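Local coordinates for protein sugar-binding transcriptional regulator, LacI family (PDB 3CS3) that probably acts as a sugar-responsive transcriptional repressor of the LacI family, its DNA binding controlled by a periplasmic-binding-protein-like domain, at residues 21-34 with 230-244. Residues are numbered along the deposited sequence; the frame is centred on the assembly and turned at random. Where two conformers were deposited one is given.
Sequences SFYGELLEGIKKGL and YSKHRWGMVAAEKII. With SO4 (sulfate ion), chain D.
L26 packs its CD1 against the W235 indole, 3.8 Å from W235 CD2; with CG anti to the backbone N (chi1 177°), this branch also reaches G236 N at 3.5 Å. A branched aliphatic chain suits the place, filling the angle between a flat ring and a bare helix backbone. Beside it F22 brings CE2 to 3.5 Å from W235 CZ3, the two ring planes nearly parallel but slid apart, while the hydroxyl of Y230, hydrogen-bonded to D213, lies over a face of the F22 ring. The backbones themselves meet at G29 and G236, where the lack of a side chain lets the helix axes approach to 6.5 Å at -37°, while G33 leaves room for the methyl of A240. This is glycine-mediated helix packing with CA-H...O contacts, among them G29 CA to H233 O at 3.4 Å. Both helices lie on the same mixed sheet of one lobe of the periplasmic-binding-protein-like fold, L26 and W235 resting on L64 of strand 60-64. Farther along, A240 is small enough to put CB 3.5 Å from I30 O and beside L34. At the opposite end of the contact a sulfate, probably from the crystallisation liquor, sits at the start of helix 232-247, whose first turn presents backbone N-H groups that suit an anion; H233 N donates to its O2 almost straight (2.9 Å, 172°).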
ATOM      1  N   SER A  21      -3.234   3.275  -2.661  1.00 79.09           N
ATOM      2  CA  SER A  21      -2.850   3.895  -3.915  1.00 78.29           C
ATOM      3  C   SER A  21      -2.334   5.321  -3.682  1.00 80.15           C
ATOM      4  O   SER A  21      -1.676   5.901  -4.552  1.00 83.01           O
ATOM      5  CB  SER A  21      -4.035   3.883  -4.887  1.00 79.88           C
ATOM      6  OG  SER A  21      -4.725   5.124  -4.910  1.00 73.75           O
ATOM      7  N   PHE A  22      -2.636   5.887  -2.513  1.00 73.02           N
ATOM      8  CA  PHE A  22      -2.082   7.190  -2.135  1.00 64.99           C
ATOM      9  C   PHE A  22      -1.383   7.211  -0.769  1.00 58.87           C
ATOM     10  O   PHE A  22      -0.719   8.203  -0.439  1.00 52.17           O
ATOM     11  CB  PHE A  22      -3.120   8.324  -2.272  1.00 68.51           C
ATOM     12  CG  PHE A  22      -4.266   8.246  -1.294  1.00 68.10           C
ATOM     13  CD1 PHE A  22      -5.433   7.565  -1.623  1.00 66.02           C
ATOM     14  CD2 PHE A  22      -4.195   8.889  -0.060  1.00 56.34           C
ATOM     15  CE1 PHE A  22      -6.496   7.503  -0.729  1.00 63.91           C
ATOM     16  CE2 PHE A  22      -5.251   8.822   0.837  1.00 62.32           C
ATOM     17  CZ  PHE A  22      -6.405   8.130   0.501  1.00 64.12           C
ATOM     18  N   TYR A  23      -1.533   6.129   0.007  1.00 50.75           N
ATOM     19  CA  TYR A  23      -1.024   6.066   1.387  1.00 45.45           C
ATOM     20  C   TYR A  23       0.477   6.238   1.491  1.00 43.38           C
ATOM     21  O   TYR A  23       0.948   6.985   2.341  1.00 48.74           O
ATOM     22  CB  TYR A  23      -1.422   4.770   2.101  1.00 43.33           C
ATOM     23  CG  TYR A  23      -2.842   4.735   2.611  1.00 41.94           C
ATOM     24  CD1 TYR A  23      -3.565   5.912   2.820  1.00 35.03           C
ATOM     25  CD2 TYR A  23      -3.462   3.522   2.903  1.00 40.45           C
ATOM     26  CE1 TYR A  23      -4.875   5.879   3.288  1.00 38.01           C
ATOM     27  CE2 TYR A  23      -4.774   3.480   3.369  1.00 41.48           C
ATOM     28  CZ  TYR A  23      -5.471   4.661   3.563  1.00 42.45           C
ATOM     29  OH  TYR A  23      -6.767   4.621   4.026  1.00 53.82           O
ATOM     30  N   GLY A  24       1.215   5.557   0.617  1.00 37.57           N
ATOM     31  CA  GLY A  24       2.673   5.583   0.633  1.00 36.29           C
ATOM     32  C   GLY A  24       3.253   6.985   0.586  1.00 41.88           C
ATOM     33  O   GLY A  24       4.159   7.315   1.351  1.00 48.15           O
ATOM     34  N   GLU A  25       2.710   7.815  -0.295  1.00 38.18           N
ATOM     35  CA  GLU A  25       3.205   9.176  -0.474  1.00 42.00           C
ATOM     36  C   GLU A  25       2.600  10.151   0.544  1.00 39.57           C
ATOM     37  O   GLU A  25       3.196  11.184   0.857  1.00 42.72           O
ATOM     38  CB  GLU A  25       3.027   9.645  -1.929  1.00 43.19           C
ATOM     39  CG  GLU A  25       1.781   9.110  -2.646  1.00 65.03           C
ATOM     40  CD  GLU A  25       1.990   7.768  -3.349  1.00 72.54           C
ATOM     41  OE1 GLU A  25       2.898   7.671  -4.200  1.00 79.63           O
ATOM     42  OE2 GLU A  25       1.228   6.817  -3.063  1.00 67.33           O
ATOM     43  N   LEU A  26       1.422   9.807   1.063  1.00 38.97           N
ATOM     44  CA  LEU A  26       0.816  10.529   2.178  1.00 37.59           C
ATOM     45  C   LEU A  26       1.622  10.306   3.465  1.00 41.98           C
ATOM     46  O   LEU A  26       1.980  11.266   4.151  1.00 38.59           O
ATOM     47  CB  LEU A  26      -0.635  10.080   2.380  1.00 33.34           C
ATOM     48  CG  LEU A  26      -1.396  10.693   3.561  1.00 32.51           C
ATOM     49  CD1 LEU A  26      -1.781  12.133   3.290  1.00 26.17           C
ATOM     50  CD2 LEU A  26      -2.612   9.867   3.900  1.00 37.00           C
ATOM     51  N   LEU A  27       1.905   9.036   3.764  1.00 33.10           N
ATOM     52  CA  LEU A  27       2.734   8.631   4.901  1.00 39.94           C
ATOM     53  C   LEU A  27       4.154   9.204   4.882  1.00 36.96           C
ATOM     54  O   LEU A  27       4.690   9.539   5.938  1.00 40.75           O
ATOM     55  CB  LEU A  27       2.782   7.103   5.007  1.00 33.15           C
ATOM     56  CG  LEU A  27       1.797   6.352   5.920  1.00 45.63           C
ATOM     57  CD1 LEU A  27       0.627   7.202   6.416  1.00 45.12           C
ATOM     58  CD2 LEU A  27       1.281   5.111   5.215  1.00 39.98           C
ATOM     59  N   GLU A  28       4.756   9.309   3.694  1.00 37.26           N
ATOM     60  CA  GLU A  28       6.095   9.884   3.514  0.50 41.70           C
ATOM     61  C   GLU A  28       6.103  11.368   3.845  1.00 38.63           C
ATOM     62  O   GLU A  28       7.074  11.899   4.376  1.00 48.05           O
ATOM     63  CB  GLU A  28       6.576   9.695   2.072  0.50 40.91           C
ATOM     64  CG  GLU A  28       7.318   8.392   1.794  0.50 48.72           C
ATOM     65  CD  GLU A  28       7.881   8.321   0.375  0.50 51.18           C
ATOM     66  OE1 GLU A  28       8.168   9.387  -0.220  0.50 54.21           O
ATOM     67  OE2 GLU A  28       8.043   7.192  -0.143  0.50 52.91           O
ATOM     68  N   GLY A  29       5.008  12.036   3.490  1.00 39.16           N
ATOM     69  CA  GLY A  29       4.827  13.450   3.781  1.00 28.80           C
ATOM     70  C   GLY A  29       4.607  13.706   5.258  1.00 32.54           C
ATOM     71  O   GLY A  29       5.134  14.682   5.805  1.00 36.31           O
ATOM     72  N   ILE A  30       3.815  12.840   5.898  1.00 31.43           N
ATOM     73  CA  ILE A  30       3.623  12.872   7.353  1.00 34.19           C
ATOM     74  C   ILE A  30       4.972  12.682   8.063  1.00 38.35           C
ATOM     75  O   ILE A  30       5.359  13.520   8.889  1.00 35.30           O
ATOM     76  CB  ILE A  30       2.570  11.828   7.840  1.00 38.68           C
ATOM     77  CG1 ILE A  30       1.176  12.151   7.285  1.00 31.73           C
ATOM     78  CG2 ILE A  30       2.484  11.815   9.351  1.00 31.36           C
ATOM     79  CD1 ILE A  30       0.084  11.141   7.661  1.00 26.32           C
ATOM     80  N   LYS A  31       5.686  11.615   7.696  1.00 37.28           N
ATOM     81  CA  LYS A  31       7.023  11.308   8.226  1.00 46.08           C
ATOM     82  C   LYS A  31       8.006  12.473   8.163  1.00 42.62           C
ATOM     83  O   LYS A  31       8.646  12.790   9.165  1.00 43.66           O
ATOM     84  CB  LYS A  31       7.634  10.117   7.489  1.00 45.13           C
ATOM     85  CG  LYS A  31       7.619   8.813   8.259  1.00 59.93           C
ATOM     86  CD  LYS A  31       8.155   7.648   7.417  1.00 62.06           C
ATOM     87  CE  LYS A  31       9.569   7.905   6.869  1.00 74.13           C
ATOM     88  NZ  LYS A  31      10.640   7.793   7.900  1.00 75.29           N
ATOM     89  N   LYS A  32       8.104  13.096   6.987  1.00 41.46           N
ATOM     90  CA  LYS A  32       9.042  14.193   6.754  0.50 43.78           C
ATOM     91  C   LYS A  32       8.668  15.429   7.566  1.00 44.76           C
ATOM     92  O   LYS A  32       9.548  16.119   8.092  1.00 49.30           O
ATOM     93  CB  LYS A  32       9.127  14.532   5.259  0.50 47.55           C
ATOM     94  CG  LYS A  32      10.446  15.184   4.819  0.50 53.10           C
ATOM     95  CD  LYS A  32      10.380  16.714   4.809  0.50 60.99           C
ATOM     96  CE  LYS A  32      11.721  17.345   4.433  0.50 59.39           C
ATOM     97  NZ  LYS A  32      12.728  17.276   5.533  0.50 59.34           N
ATOM     98  N   GLY A  33       7.371  15.699   7.677  1.00 37.47           N
ATOM     99  CA  GLY A  33       6.883  16.840   8.436  1.00 33.84           C
ATOM    100  C   GLY A  33       7.078  16.667   9.930  1.00 39.81           C
ATOM    101  O   GLY A  33       7.388  17.625  10.640  1.00 45.63           O
ATOM    102  N   LEU A  34       6.904  15.435  10.401  1.00 38.44           N
ATOM    103  CA  LEU A  34       7.064  15.114  11.816  1.00 39.97           C
ATOM    104  C   LEU A  34       8.528  15.057  12.256  1.00 41.60           C
ATOM    105  O   LEU A  34       8.843  15.454  13.379  1.00 42.75           O
ATOM    106  CB  LEU A  34       6.354  13.802  12.160  1.00 35.29           C
ATOM    107  CG  LEU A  34       4.820  13.782  12.140  1.00 29.90           C
ATOM    108  CD1 LEU A  34       4.321  12.399  12.516  1.00 26.62           C
ATOM    109  CD2 LEU A  34       4.248  14.828  13.079  1.00 30.97           C
ATOM    110  N   TYR A 230      -3.922  15.468  -6.819  1.00 36.86           N
ATOM    111  CA  TYR A 230      -3.554  16.423  -5.786  1.00 38.07           C
ATOM    112  C   TYR A 230      -2.186  15.992  -5.248  1.00 38.59           C
ATOM    113  O   TYR A 230      -1.745  14.861  -5.492  1.00 35.29           O
ATOM    114  CB  TYR A 230      -4.621  16.460  -4.678  1.00 39.62           C
ATOM    115  CG  TYR A 230      -5.068  15.093  -4.192  1.00 38.68           C
ATOM    116  CD1 TYR A 230      -6.201  14.473  -4.724  1.00 35.10           C
ATOM    117  CD2 TYR A 230      -4.356  14.418  -3.194  1.00 38.52           C
ATOM    118  CE1 TYR A 230      -6.608  13.206  -4.280  1.00 34.94           C
ATOM    119  CE2 TYR A 230      -4.753  13.163  -2.744  1.00 31.86           C
ATOM    120  CZ  TYR A 230      -5.877  12.562  -3.288  1.00 37.22           C
ATOM    121  OH  TYR A 230      -6.257  11.324  -2.829  1.00 44.29           O
ATOM    122  N   SER A 231      -1.503  16.881  -4.538  1.00 39.40           N
ATOM    123  CA  SER A 231      -0.235  16.514  -3.914  1.00 40.88           C
ATOM    124  C   SER A 231      -0.474  15.719  -2.631  1.00 41.05           C
ATOM    125  O   SER A 231      -0.911  16.281  -1.615  1.00 39.81           O
ATOM    126  CB  SER A 231       0.606  17.756  -3.622  1.00 41.54           C
ATOM    127  OG  SER A 231       1.924  17.385  -3.253  1.00 56.13           O
ATOM    128  N   LYS A 232      -0.195  14.417  -2.679  1.00 36.27           N
ATOM    129  CA  LYS A 232      -0.336  13.557  -1.500  1.00 39.52           C
ATOM    130  C   LYS A 232       0.748  13.827  -0.453  1.00 40.52           C
ATOM    131  O   LYS A 232       0.480  13.734   0.746  1.00 47.99           O
ATOM    132  CB  LYS A 232      -0.316  12.079  -1.870  1.00 44.94           C
ATOM    133  CG  LYS A 232      -1.364  11.631  -2.867  1.00 54.87           C
ATOM    134  CD  LYS A 232      -0.736  11.481  -4.235  1.00 61.29           C
ATOM    135  CE  LYS A 232      -1.278  10.285  -4.966  1.00 51.74           C
ATOM    136  NZ  LYS A 232      -0.871  10.353  -6.392  1.00 60.58           N
ATOM    137  N   HIS A 233       1.957  14.153  -0.923  1.00 36.51           N
ATOM    138  CA  HIS A 233       3.080  14.509  -0.057  0.50 37.70           C
ATOM    139  C   HIS A 233       2.742  15.723   0.798  1.00 39.65           C
ATOM    140  O   HIS A 233       3.026  15.742   1.999  1.00 43.65           O
ATOM    141  CB  HIS A 233       4.343  14.808  -0.881  0.50 37.26           C
ATOM    142  CG  HIS A 233       5.052  13.591  -1.395  0.50 34.60           C
ATOM    143  ND1 HIS A 233       5.386  12.522  -0.590  0.50 37.61           N
ATOM    144  CD2 HIS A 233       5.526  13.293  -2.628  0.50 27.06           C
ATOM    145  CE1 HIS A 233       6.015  11.610  -1.309  0.50 33.96           C
ATOM    146  NE2 HIS A 233       6.112  12.052  -2.551  0.50 31.95           N
ATOM    147  N   ARG A 234       2.132  16.734   0.171  1.00 35.98           N
ATOM    148  CA  ARG A 234       1.787  17.976   0.862  0.50 40.20           C
ATOM    149  C   ARG A 234       0.615  17.794   1.816  1.00 39.51           C
ATOM    150  O   ARG A 234       0.580  18.409   2.876  1.00 44.80           O
ATOM    151  CB  ARG A 234       1.505  19.099  -0.134  0.50 37.16           C
ATOM    152  CG  ARG A 234       2.738  19.552  -0.896  0.50 45.02           C
ATOM    153  CD  ARG A 234       2.426  20.744  -1.771  0.50 53.14           C
ATOM    154  NE  ARG A 234       3.411  20.917  -2.835  0.50 48.06           N
ATOM    155  CZ  ARG A 234       3.565  22.037  -3.534  0.50 43.89           C
ATOM    156  NH1 ARG A 234       2.807  23.099  -3.274  0.50 27.75           N
ATOM    157  NH2 ARG A 234       4.485  22.097  -4.488  0.50 32.66           N
ATOM    158  N   TRP A 235      -0.340  16.947   1.430  1.00 39.03           N
ATOM    159  CA  TRP A 235      -1.461  16.584   2.300  1.00 32.92           C
ATOM    160  C   TRP A 235      -0.915  16.060   3.633  1.00 30.45           C
ATOM    161  O   TRP A 235      -1.294  16.544   4.697  1.00 37.13           O
ATOM    162  CB  TRP A 235      -2.342  15.547   1.600  1.00 29.44           C
ATOM    163  CG  TRP A 235      -3.689  15.280   2.225  1.00 35.34           C
ATOM    164  CD1 TRP A 235      -4.309  15.995   3.216  1.00 29.41           C
ATOM    165  CD2 TRP A 235      -4.604  14.239   1.851  1.00 32.09           C
ATOM    166  NE1 TRP A 235      -5.543  15.445   3.494  1.00 31.88           N
ATOM    167  CE2 TRP A 235      -5.746  14.367   2.671  1.00 26.51           C
ATOM    168  CE3 TRP A 235      -4.561  13.200   0.907  1.00 38.47           C
ATOM    169  CZ2 TRP A 235      -6.839  13.493   2.579  1.00 24.56           C
ATOM    170  CZ3 TRP A 235      -5.647  12.332   0.819  1.00 35.99           C
ATOM    171  CH2 TRP A 235      -6.770  12.488   1.655  1.00 24.45           C
ATOM    172  N   GLY A 236       0.021  15.117   3.553  1.00 32.84           N
ATOM    173  CA  GLY A 236       0.741  14.611   4.718  1.00 36.46           C
ATOM    174  C   GLY A 236       1.622  15.609   5.456  1.00 34.88           C
ATOM    175  O   GLY A 236       1.672  15.599   6.684  1.00 37.10           O
ATOM    176  N   MET A 237       2.309  16.468   4.706  1.00 33.53           N
ATOM    177  CA  MET A 237       3.187  17.491   5.270  1.00 36.05           C
ATOM    178  C   MET A 237       2.400  18.515   6.087  1.00 39.19           C
ATOM    179  O   MET A 237       2.781  18.833   7.218  1.00 41.78           O
ATOM    180  CB  MET A 237       3.961  18.200   4.157  1.00 41.18           C
ATOM    181  CG  MET A 237       5.225  18.915   4.629  1.00 72.95           C
ATOM    182  SD  MET A 237       6.733  17.939   4.415  1.00 85.09           S
ATOM    183  CE  MET A 237       7.266  18.521   2.806  1.00 89.36           C
ATOM    184  N   VAL A 238       1.304  19.008   5.504  1.00 36.24           N
ATOM    185  CA  VAL A 238       0.404  19.973   6.144  1.00 33.63           C
ATOM    186  C   VAL A 238      -0.299  19.358   7.358  1.00 32.25           C
ATOM    187  O   VAL A 238      -0.488  20.034   8.373  1.00 40.30           O
ATOM    188  CB  VAL A 238      -0.622  20.571   5.124  1.00 30.89           C
ATOM    189  CG1 VAL A 238      -1.682  21.400   5.809  1.00 27.44           C
ATOM    190  CG2 VAL A 238       0.085  21.423   4.097  1.00 36.69           C
ATOM    191  N   ALA A 239      -0.667  18.081   7.262  1.00 32.12           N
ATOM    192  CA  ALA A 239      -1.273  17.370   8.404  1.00 33.79           C
ATOM    193  C   ALA A 239      -0.301  17.237   9.573  1.00 30.97           C
ATOM    194  O   ALA A 239      -0.685  17.437  10.726  1.00 33.62           O
ATOM    195  CB  ALA A 239      -1.781  16.008   7.986  1.00 19.76           C
ATOM    196  N   ALA A 240       0.954  16.920   9.255  1.00 38.84           N
ATOM    197  CA  ALA A 240       2.033  16.833  10.245  1.00 39.72           C
ATOM    198  C   ALA A 240       2.331  18.172  10.933  1.00 41.77           C
ATOM    199  O   ALA A 240       2.520  18.210  12.142  1.00 45.05           O
ATOM    200  CB  ALA A 240       3.287  16.274   9.609  1.00 30.22           C
ATOM    201  N   GLU A 241       2.357  19.265  10.171  1.00 44.42           N
ATOM    202  CA  GLU A 241       2.629  20.584  10.746  1.00 46.67           C
ATOM    203  C   GLU A 241       1.443  21.078  11.572  1.00 42.88           C
ATOM    204  O   GLU A 241       1.620  21.799  12.550  1.00 48.97           O
ATOM    205  CB  GLU A 241       3.043  21.607   9.663  1.00 51.28           C
ATOM    206  CG  GLU A 241       1.977  22.651   9.258  1.00 56.30           C
ATOM    207  CD  GLU A 241       2.443  23.629   8.175  1.00 60.26           C
ATOM    208  OE1 GLU A 241       3.405  23.320   7.434  1.00 68.64           O
ATOM    209  OE2 GLU A 241       1.833  24.712   8.062  1.00 63.43           O
ATOM    210  N   LYS A 242       0.241  20.661  11.181  1.00 40.65           N
ATOM    211  CA  LYS A 242      -0.978  21.043  11.870  1.00 37.25           C
ATOM    212  C   LYS A 242      -1.108  20.370  13.223  1.00 36.99           C
ATOM    213  O   LYS A 242      -1.602  20.980  14.154  1.00 43.20           O
ATOM    214  CB  LYS A 242      -2.202  20.702  11.022  1.00 43.39           C
ATOM    215  CG  LYS A 242      -3.311  21.734  11.091  1.00 49.55           C
ATOM    216  CD  LYS A 242      -3.459  22.490   9.780  1.00 53.50           C
ATOM    217  CE  LYS A 242      -2.295  23.430   9.501  1.00 53.68           C
ATOM    218  NZ  LYS A 242      -2.706  24.597   8.692  1.00 47.88           N
ATOM    219  N   ILE A 243      -0.679  19.111  13.320  1.00 39.26           N
ATOM    220  CA  ILE A 243      -0.755  18.366  14.578  1.00 39.82           C
ATOM    221  C   ILE A 243       0.278  18.874  15.602  1.00 41.76           C
ATOM    222  O   ILE A 243      -0.023  18.967  16.792  1.00 40.46           O
ATOM    223  CB  ILE A 243      -0.727  16.796  14.359  1.00 33.87           C
ATOM    224  CG1 ILE A 243      -1.090  16.045  15.631  1.00 31.13           C
ATOM    225  CG2 ILE A 243       0.599  16.288  13.834  1.00 27.97           C
ATOM    226  CD1 ILE A 243      -2.542  15.904  15.829  1.00 26.82           C
ATOM    227  N   ILE A 244       1.468  19.241  15.125  1.00 39.05           N
ATOM    228  CA  ILE A 244       2.484  19.856  15.976  1.00 43.95           C
ATOM    229  C   ILE A 244       1.984  21.193  16.518  1.00 44.26           C
ATOM    230  O   ILE A 244       1.910  21.370  17.731  1.00 48.60           O
ATOM    231  CB  ILE A 244       3.839  20.038  15.238  1.00 48.77           C
ATOM    232  CG1 ILE A 244       4.435  18.677  14.828  1.00 52.86           C
ATOM    233  CG2 ILE A 244       4.829  20.854  16.082  1.00 50.82           C
ATOM    234  CD1 ILE A 244       4.550  17.643  15.947  1.00 62.11           C
TER
HETATM  235  S   SO4 D 404       2.729  13.529  -4.912  1.00100.13           S
HETATM  236  O1  SO4 D 404       3.963  13.952  -5.566  1.00107.25           O
HETATM  237  O2  SO4 D 404       2.476  14.409  -3.778  1.00105.74           O
HETATM  238  O3  SO4 D 404       1.622  13.616  -5.861  1.00102.10           O
HETATM  239  O4  SO4 D 404       2.861  12.151  -4.443  1.00100.31           O